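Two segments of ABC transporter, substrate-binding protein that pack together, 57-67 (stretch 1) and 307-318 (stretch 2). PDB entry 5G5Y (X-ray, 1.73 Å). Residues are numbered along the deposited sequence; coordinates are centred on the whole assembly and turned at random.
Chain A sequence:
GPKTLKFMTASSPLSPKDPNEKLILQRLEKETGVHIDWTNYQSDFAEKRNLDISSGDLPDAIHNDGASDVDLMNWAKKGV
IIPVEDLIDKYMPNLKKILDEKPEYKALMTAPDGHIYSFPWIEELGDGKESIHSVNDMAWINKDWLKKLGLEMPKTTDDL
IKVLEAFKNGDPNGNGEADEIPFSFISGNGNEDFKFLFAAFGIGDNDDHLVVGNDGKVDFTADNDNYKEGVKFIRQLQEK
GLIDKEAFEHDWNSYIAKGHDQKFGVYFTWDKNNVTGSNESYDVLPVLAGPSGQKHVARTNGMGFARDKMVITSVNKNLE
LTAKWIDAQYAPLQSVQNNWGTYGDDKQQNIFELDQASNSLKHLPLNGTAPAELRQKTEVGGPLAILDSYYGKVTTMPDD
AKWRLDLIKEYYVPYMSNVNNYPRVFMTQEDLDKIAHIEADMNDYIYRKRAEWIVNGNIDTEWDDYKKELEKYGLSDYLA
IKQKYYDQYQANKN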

# COMPACT_ATOMS: atom_id res chain seq x y z
N ASP A 57 5.12 -30.02 -13.44
CA ASP A 57 5.95 -29.27 -14.38
C ASP A 57 6.55 -28.03 -13.65
O ASP A 57 6.16 -26.88 -13.92
N LEU A 58 7.48 -28.28 -12.73
CA LEU A 58 8.04 -27.22 -11.88
C LEU A 58 9.30 -26.64 -12.54
O LEU A 58 10.12 -27.38 -13.11
N PRO A 59 9.46 -25.30 -12.44
CA PRO A 59 10.70 -24.67 -12.85
C PRO A 59 11.72 -24.79 -11.71
O PRO A 59 11.40 -25.34 -10.67
N ASP A 60 12.91 -24.23 -11.88
CA ASP A 60 13.91 -24.17 -10.79
C ASP A 60 13.48 -23.16 -9.70
O ASP A 60 13.82 -23.33 -8.52
N ALA A 61 12.72 -22.14 -10.11
CA ALA A 61 12.23 -21.07 -9.23
C ALA A 61 11.06 -20.37 -9.87
O ALA A 61 10.89 -20.42 -11.10
N ILE A 62 10.22 -19.71 -9.05
CA ILE A 62 9.10 -18.92 -9.54
C ILE A 62 9.46 -17.48 -9.17
O ILE A 62 9.57 -17.16 -7.99
N HIS A 63 9.66 -16.65 -10.20
CA HIS A 63 10.13 -15.27 -10.12
C HIS A 63 8.94 -14.33 -10.25
O HIS A 63 8.05 -14.55 -11.07
N ASN A 64 8.92 -13.28 -9.44
CA ASN A 64 7.85 -12.28 -9.46
C ASN A 64 6.51 -12.91 -9.10
O ASN A 64 5.48 -12.58 -9.64
N ASP A 65 6.56 -13.79 -8.12
CA ASP A 65 5.48 -14.70 -7.80
C ASP A 65 4.24 -14.13 -7.11
O ASP A 65 3.11 -14.63 -7.34
N GLY A 66 4.43 -13.19 -6.19
CA GLY A 66 3.29 -12.62 -5.41
C GLY A 66 2.29 -13.54 -4.67
O GLY A 66 1.14 -13.17 -4.50
N ALA A 67 2.71 -14.70 -4.18
CA ALA A 67 1.76 -15.62 -3.53
C ALA A 67 1.29 -15.14 -2.16
O ALA A 67 2.00 -14.40 -1.50
N ARG A 307 6.04 -10.34 0.92
CA ARG A 307 6.83 -11.42 1.45
C ARG A 307 7.47 -12.30 0.36
O ARG A 307 8.59 -12.77 0.54
N ASP A 308 6.73 -12.50 -0.73
CA ASP A 308 7.14 -13.41 -1.78
C ASP A 308 7.14 -12.80 -3.17
O ASP A 308 6.08 -12.59 -3.79
N LYS A 309 8.32 -12.49 -3.66
CA LYS A 309 8.53 -12.27 -5.07
C LYS A 309 9.47 -13.29 -5.69
O LYS A 309 9.88 -13.10 -6.84
N MET A 310 9.85 -14.33 -4.96
CA MET A 310 10.59 -15.47 -5.52
C MET A 310 10.60 -16.60 -4.54
O MET A 310 10.86 -16.37 -3.38
N VAL A 311 10.30 -17.81 -5.01
CA VAL A 311 10.46 -19.04 -4.25
C VAL A 311 11.35 -20.02 -5.06
O VAL A 311 11.45 -19.93 -6.27
N ILE A 312 11.99 -20.94 -4.36
CA ILE A 312 12.84 -21.92 -4.98
C ILE A 312 12.15 -23.27 -4.83
O ILE A 312 11.74 -23.65 -3.71
N THR A 313 12.03 -24.01 -5.93
CA THR A 313 11.29 -25.27 -5.89
C THR A 313 12.14 -26.43 -5.45
O THR A 313 13.39 -26.39 -5.51
N SER A 314 11.45 -27.51 -5.08
CA SER A 314 12.12 -28.76 -4.69
C SER A 314 12.86 -29.49 -5.81
O SER A 314 13.56 -30.46 -5.49
N VAL A 315 12.69 -29.08 -7.08
CA VAL A 315 13.41 -29.70 -8.22
C VAL A 315 14.69 -29.00 -8.60
O VAL A 315 15.39 -29.45 -9.49
N ASN A 316 15.00 -27.89 -7.94
CA ASN A 316 16.17 -27.12 -8.26
C ASN A 316 17.43 -27.86 -7.79
O ASN A 316 17.53 -28.19 -6.61
N LYS A 317 18.36 -28.13 -8.69
CA LYS A 317 19.59 -28.87 -8.37
C LYS A 317 20.82 -27.96 -8.36
O LYS A 317 21.96 -28.44 -8.39
N ASN A 318 20.60 -26.64 -8.33
CA ASN A 318 21.66 -25.66 -8.47
C ASN A 318 21.38 -24.54 -7.46
O ASN A 318 21.24 -23.37 -7.84

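Two short antiparallel strands, 61-63 and 310-312, join these segments, and the side chains that matter most lie around them: Asp-60, Lys-309 and Asp-308 have the largest areas covered by the opposing stretch, with Thr-313 close behind.

Asp-60 stands just before its strand. Its CA-to-CB bond points away from the other stretch, yet CB still lies 3.5 Å from ND2 of Asn-316, and much of its role is played by its backbone. The carbonyl O of Asp-60 accepts two hydrogen bonds, from N of Thr-313 at 3.2 Å and from ND2 of Asn-316 at 2.9 Å. An asparagine suits this place because its amide can donate through ND2 while OD1 accepts a 2.7 Å hydrogen bond from N of Asn-318. The carboxylate of Asp-60, in the m rotamer, reaches the other stretch through water 1, which donates to OD1 of Asp-60 and to OD1 of Asn-318 and accepts from N of Lys-317.

Thr-313 points toward stretch 1 and opens the type I turn that ends at Asn-316. In the p rotamer its OG1 donates to O of Pro-59 at 2.6 Å and also accepts a weak hydrogen bond from N of Val-315 at 3.4 Å, a double role open to a hydroxyl. Beside it, Val-315 (m) points toward Leu-58 (m, t), whose CB meets CG2 of Val-315 at 3.8 Å; two branched aliphatic groups thus cover the edge of this polar cluster.

Within the ladder, side chains alternate between faces. On one face lie Ala-61, His-63, Met-310 and Ile-312. The small methyl CB of Ala-61 is 3.6 Å from CE of Met-310, whose long, flexible chain (chi1 t, chi2 134°) also places SD at the edge of the His-63 ring, 3.8 Å from CD2 of His-63. On the other face, Ile-62 (m, t) packs CB against CG2 of Val-311 (m) at 3.8 Å, a pairing of beta-branched residues well suited to extended backbone.

Asp-308 points toward stretch 1 in the t rotamer. Its OD2 accepts a hydrogen bond from N of Ala-67 at 3.2 Å and lies only 2.7 Å from OD2 of Asp-65, also t and pointing toward its partner. Two carboxylate oxygens so close would repel if both were charged, so one acid group probably carries a proton. Water 3 adds a backbone link, accepting from N of Asp-308 and lying 3.0 Å from O of Ala-67.

Lys-309 leaves its backbone sideways, with chi1 and chi2 both m and the remainder t. Its aliphatic portion lies along stretch 1, CD being 3.8 Å from OD1 of Asn-64 and 4.0 Å from N of Gly-66. The ammonium NZ donates to water 2, which in turn donates to OD1 of Asn-64 (chi1 t), each step 2.6 Å long. A lysine suits this partly exposed margin: its methylenes cover the neighbouring chain while its charge stays hydrated.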

# COMPACT_ATOMS: atom_id res chain seq x y z
CB ASP A 57 5.09 -28.81 -15.57
CG ASP A 57 5.89 -28.06 -16.63
OD1 ASP A 57 7.09 -28.36 -16.84
OD2 ASP A 57 5.30 -27.16 -17.27
CB LEU A 58 8.38 -27.73 -10.48
CG LEU A 58 7.22 -28.18 -9.57
CD1 LEU A 58 7.73 -28.71 -8.23
CD2 LEU A 58 6.25 -27.05 -9.33
CB PRO A 59 10.27 -23.22 -13.04
CG PRO A 59 9.25 -23.00 -12.00
CD PRO A 59 8.49 -24.31 -11.94
CB ASP A 60 15.27 -23.80 -11.34
CG ASP A 60 15.86 -24.89 -12.18
OD1 ASP A 60 15.81 -26.05 -11.72
OD2 ASP A 60 16.40 -24.57 -13.29
CB ALA A 61 13.31 -20.06 -8.95
CB ILE A 62 7.78 -19.35 -8.90
CG1 ILE A 62 7.51 -20.84 -9.17
CG2 ILE A 62 6.62 -18.48 -9.39
CD1 ILE A 62 6.31 -21.39 -8.41
CB HIS A 63 11.14 -15.07 -11.22
CG HIS A 63 11.62 -13.69 -11.41
ND1 HIS A 63 10.98 -12.80 -12.24
CD2 HIS A 63 12.73 -13.05 -10.96
CE1 HIS A 63 11.65 -11.66 -12.27
NE2 HIS A 63 12.73 -11.80 -11.52
CB ASN A 64 7.83 -11.55 -10.82
CG ASN A 64 7.31 -10.13 -10.73
OD1 ASN A 64 7.49 -9.46 -9.72
ND2 ASN A 64 6.72 -9.65 -11.82
CB ASP A 65 6.03 -15.80 -6.89
CG ASP A 65 5.01 -16.93 -6.61
OD1 ASP A 65 4.01 -17.12 -7.40
OD2 ASP A 65 5.22 -17.62 -5.59
CB ALA A 67 2.40 -16.96 -3.37
CB ARG A 307 5.98 -12.33 2.36
CG ARG A 307 6.77 -12.85 3.53
CD ARG A 307 5.95 -13.64 4.53
NE ARG A 307 4.63 -13.09 4.82
CZ ARG A 307 4.33 -12.14 5.71
NH1 ARG A 307 5.28 -11.58 6.45
NH2 ARG A 307 3.05 -11.76 5.85
CB ASP A 308 6.26 -14.65 -1.75
CG ASP A 308 6.43 -15.52 -2.96
OD1 ASP A 308 7.56 -15.58 -3.56
OD2 ASP A 308 5.42 -16.18 -3.29
CB LYS A 309 9.01 -10.86 -5.33
CG LYS A 309 7.98 -9.79 -5.13
CD LYS A 309 6.75 -9.89 -6.01
CE LYS A 309 5.78 -8.79 -5.62
NZ LYS A 309 4.85 -8.52 -6.73
CB MET A 310 12.03 -15.12 -5.82
CG MET A 310 12.76 -16.14 -6.69
SD MET A 310 13.66 -15.28 -7.97
CE MET A 310 14.52 -16.65 -8.79
CB VAL A 311 9.13 -19.72 -3.94
CG1 VAL A 311 8.28 -18.87 -2.99
CG2 VAL A 311 8.33 -20.05 -5.19
CB ILE A 312 14.22 -21.92 -4.33
CG1 ILE A 312 14.95 -20.60 -4.65
CG2 ILE A 312 15.02 -23.16 -4.79
CD1 ILE A 312 16.32 -20.49 -3.98
CB THR A 313 10.70 -25.67 -7.25
OG1 THR A 313 11.78 -25.98 -8.13
CG2 THR A 313 9.89 -24.55 -7.82
CB SER A 314 11.10 -29.73 -4.08
OG SER A 314 10.15 -30.05 -5.06
CB VAL A 315 12.53 -29.90 -9.49
CG1 VAL A 315 11.31 -30.78 -9.17
CG2 VAL A 315 12.10 -28.58 -10.13
CB ASN A 316 16.05 -25.76 -7.55
CG ASN A 316 17.12 -24.81 -7.97
OD1 ASN A 316 18.30 -25.19 -8.15
ND2 ASN A 316 16.73 -23.54 -8.12
CB LYS A 317 19.84 -29.98 -9.42
CG LYS A 317 18.67 -30.90 -9.72
CD LYS A 317 18.42 -31.90 -8.61
CE LYS A 317 19.19 -33.20 -8.81
NZ LYS A 317 18.92 -34.21 -7.72
CB ASN A 318 21.65 -25.05 -9.87
CG ASN A 318 21.97 -26.04 -10.95
OD1 ASN A 318 21.08 -26.50 -11.66
ND2 ASN A 318 23.24 -26.34 -11.09
O HOH W 1 18.29 -27.26 -11.32
O HOH W 2 6.41 -7.45 -8.48
O HOH W 3 3.86 -12.02 -1.37